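Local coordinates for regulatory protein BlaR1 (Bacillus licheniformis, PDB 1NRF) that senses beta-lactam antibiotics at the cell surface through its C-terminal domain, where they probably acylate a serine, and is thought to relay the signal across the membrane, at residues A60-K66 with D147-D151. Residues are numbered along the deposited sequence; the frame is centred on the assembly and turned at random.
Sequences APASTYK and DYWLD
At the active site of the BlaR1 sensor domain, W149 and Y148 pack against the loop that carries S63, the residue thought to form the acyl-ester. The backbone is tied by one weak hydrogen bond, A62 N to W149 O (2.8 Å). Compact P61 fits next to it, its CG 4.1 Å from W149 CB. The indole, modelled in two conformers, reaches along A62 toward the K66 amine; in the one described, its CE3 lies 3.5 Å from A62 O. K66 NZ donates a hydrogen bond to S63 OG (2.7 Å), the lysine chain bending at its last torsion. S63 and K66 match the SxxK motif of the penicillin-binding protein and beta-lactamase superfamily, set where helix 66-76 begins. Y65 CG lies anti to its own nitrogen (chi1 -178°), which turns the phenol toward the other loop; there the edge of the Y148 ring is turned toward the face of the Y65 ring in an offset T-shaped pair, planes at 74°. Tyrosine suits both places, joining an aromatic wall to a polar tip: a water bridges the two hydroxyls, donating to Y148 OH, which also bonds D120 of helix 113-123. Slender A62 lets L150 CD2 settle 3.8 Å from A62 CA.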
loop_
_atom_site.group_PDB
_atom_site.type_symbol
_atom_site.label_atom_id
_atom_site.label_comp_id
_atom_site.label_asym_id
_atom_site.label_seq_id
_atom_site.Cartn_x
_atom_site.Cartn_y
_atom_site.Cartn_z
ATOM N N ALA A 60 -0.565 -11.303 2.204
ATOM C CA ALA A 60 0.773 -10.770 2.061
ATOM C C ALA A 60 0.579 -9.339 1.530
ATOM O O ALA A 60 -0.181 -9.110 0.590
ATOM C CB ALA A 60 1.576 -11.609 1.073
ATOM N N PRO A 61 1.255 -8.361 2.137
ATOM C CA PRO A 61 1.127 -6.965 1.696
ATOM C C PRO A 61 1.688 -6.668 0.301
ATOM O O PRO A 61 1.222 -5.751 -0.380
ATOM C CB PRO A 61 1.852 -6.198 2.792
ATOM C CG PRO A 61 2.923 -7.180 3.233
ATOM C CD PRO A 61 2.161 -8.478 3.296
ATOM N N ALA A 62 2.681 -7.445 -0.118
ATOM C CA ALA A 62 3.322 -7.264 -1.421
ATOM C C ALA A 62 3.830 -5.822 -1.582
ATOM O O ALA A 62 4.203 -5.180 -0.598
ATOM C CB ALA A 62 2.347 -7.623 -2.540
ATOM N N SER A 63 3.850 -5.304 -2.805
ATOM C CA SER A 63 4.328 -3.936 -3.004
ATOM C C SER A 63 3.644 -2.837 -2.174
ATOM O O SER A 63 4.136 -1.716 -2.152
ATOM C CB SER A 63 4.253 -3.540 -4.475
ATOM O OG SER A 63 5.384 -3.990 -5.179
ATOM N N THR A 64 2.524 -3.127 -1.505
ATOM C CA THR A 64 1.880 -2.080 -0.696
ATOM C C THR A 64 2.778 -1.711 0.474
ATOM O O THR A 64 2.716 -0.598 0.996
ATOM C CB THR A 64 0.480 -2.507 -0.103
ATOM O OG1 THR A 64 0.638 -3.568 0.853
ATOM C CG2 THR A 64 -0.457 -2.933 -1.209
ATOM N N TYR A 65 3.627 -2.653 0.867
ATOM C CA TYR A 65 4.511 -2.452 2.001
ATOM C C TYR A 65 5.692 -1.496 1.736
ATOM O O TYR A 65 6.314 -0.984 2.676
ATOM C CB TYR A 65 5.025 -3.821 2.475
ATOM C CG TYR A 65 5.920 -3.718 3.669
ATOM C CD1 TYR A 65 5.394 -3.430 4.924
ATOM C CD2 TYR A 65 7.304 -3.798 3.530
ATOM C CE1 TYR A 65 6.217 -3.209 6.011
ATOM C CE2 TYR A 65 8.144 -3.582 4.608
ATOM C CZ TYR A 65 7.593 -3.281 5.849
ATOM O OH TYR A 65 8.409 -3.036 6.922
ATOM N N LYS A 66 6.000 -1.261 0.461
ATOM C CA LYS A 66 7.101 -0.377 0.078
ATOM C C LYS A 66 7.011 1.022 0.713
ATOM O O LYS A 66 8.026 1.692 0.921
ATOM C CB LYS A 66 7.154 -0.243 -1.445
ATOM C CG LYS A 66 7.745 -1.435 -2.189
ATOM C CD LYS A 66 7.643 -1.178 -3.688
ATOM C CE LYS A 66 8.387 -2.206 -4.515
ATOM N NZ LYS A 66 7.864 -3.568 -4.332
ATOM N N ASP A 147 12.253 -11.171 1.218
ATOM C CA ASP A 147 10.862 -11.342 0.798
ATOM C C ASP A 147 9.751 -11.488 1.840
ATOM O O ASP A 147 8.659 -11.938 1.503
ATOM C CB ASP A 147 10.783 -12.529 -0.176
ATOM C CG ASP A 147 11.996 -13.448 -0.090
ATOM O OD1 ASP A 147 13.096 -13.023 -0.506
ATOM O OD2 ASP A 147 11.855 -14.593 0.390
ATOM N N TYR A 148 10.012 -11.102 3.084
ATOM C CA TYR A 148 9.012 -11.224 4.151
ATOM C C TYR A 148 7.668 -10.593 3.816
ATOM O O TYR A 148 6.628 -11.029 4.313
ATOM C CB TYR A 148 9.526 -10.600 5.455
ATOM C CG TYR A 148 9.930 -9.135 5.367
ATOM C CD1 TYR A 148 11.165 -8.760 4.848
ATOM C CD2 TYR A 148 9.091 -8.129 5.853
ATOM C CE1 TYR A 148 11.562 -7.421 4.818
ATOM C CE2 TYR A 148 9.471 -6.793 5.829
ATOM C CZ TYR A 148 10.706 -6.442 5.312
ATOM O OH TYR A 148 11.087 -5.115 5.282
ATOM N N TRP A 149 7.711 -9.571 2.970
ATOM C CA TRP A 149 6.524 -8.835 2.560
ATOM C C TRP A 149 5.905 -9.380 1.278
ATOM O O TRP A 149 4.972 -8.786 0.727
ATOM C CB TRP A 149 6.885 -7.360 2.374
ATOM C CG TRP A 149 8.123 -7.183 1.577
ATOM C CD1 TRP A 149 9.406 -7.261 2.029
ATOM C CD2 TRP A 149 8.206 -6.988 0.163
ATOM N NE1 TRP A 149 10.289 -7.133 0.984
ATOM C CE2 TRP A 149 9.580 -6.963 -0.174
ATOM C CE3 TRP A 149 7.252 -6.834 -0.855
ATOM C CZ2 TRP A 149 10.027 -6.789 -1.488
ATOM C CZ3 TRP A 149 7.693 -6.660 -2.162
ATOM C CH2 TRP A 149 9.071 -6.640 -2.467
ATOM N N LEU A 150 6.424 -10.510 0.808
ATOM C CA LEU A 150 5.925 -11.135 -0.411
ATOM C C LEU A 150 5.623 -12.614 -0.261
ATOM O O LEU A 150 4.676 -13.116 -0.866
ATOM C CB LEU A 150 6.929 -10.955 -1.555
ATOM C CG LEU A 150 6.804 -9.734 -2.469
ATOM C CD1 LEU A 150 8.002 -9.672 -3.412
ATOM C CD2 LEU A 150 5.498 -9.810 -3.271
ATOM N N ASP A 151 6.426 -13.312 0.540
ATOM C CA ASP A 151 6.256 -14.753 0.728
ATOM C C ASP A 151 5.102 -15.180 1.634
ATOM O O ASP A 151 4.836 -16.375 1.794
ATOM C CB ASP A 151 7.565 -15.371 1.226
ATOM C CG ASP A 151 7.963 -14.880 2.604
ATOM O OD1 ASP A 151 9.131 -15.129 2.976
ATOM O OD2 ASP A 151 7.130 -14.262 3.315
HETATM O O HOH W 1 10.794 -2.317 6.032
#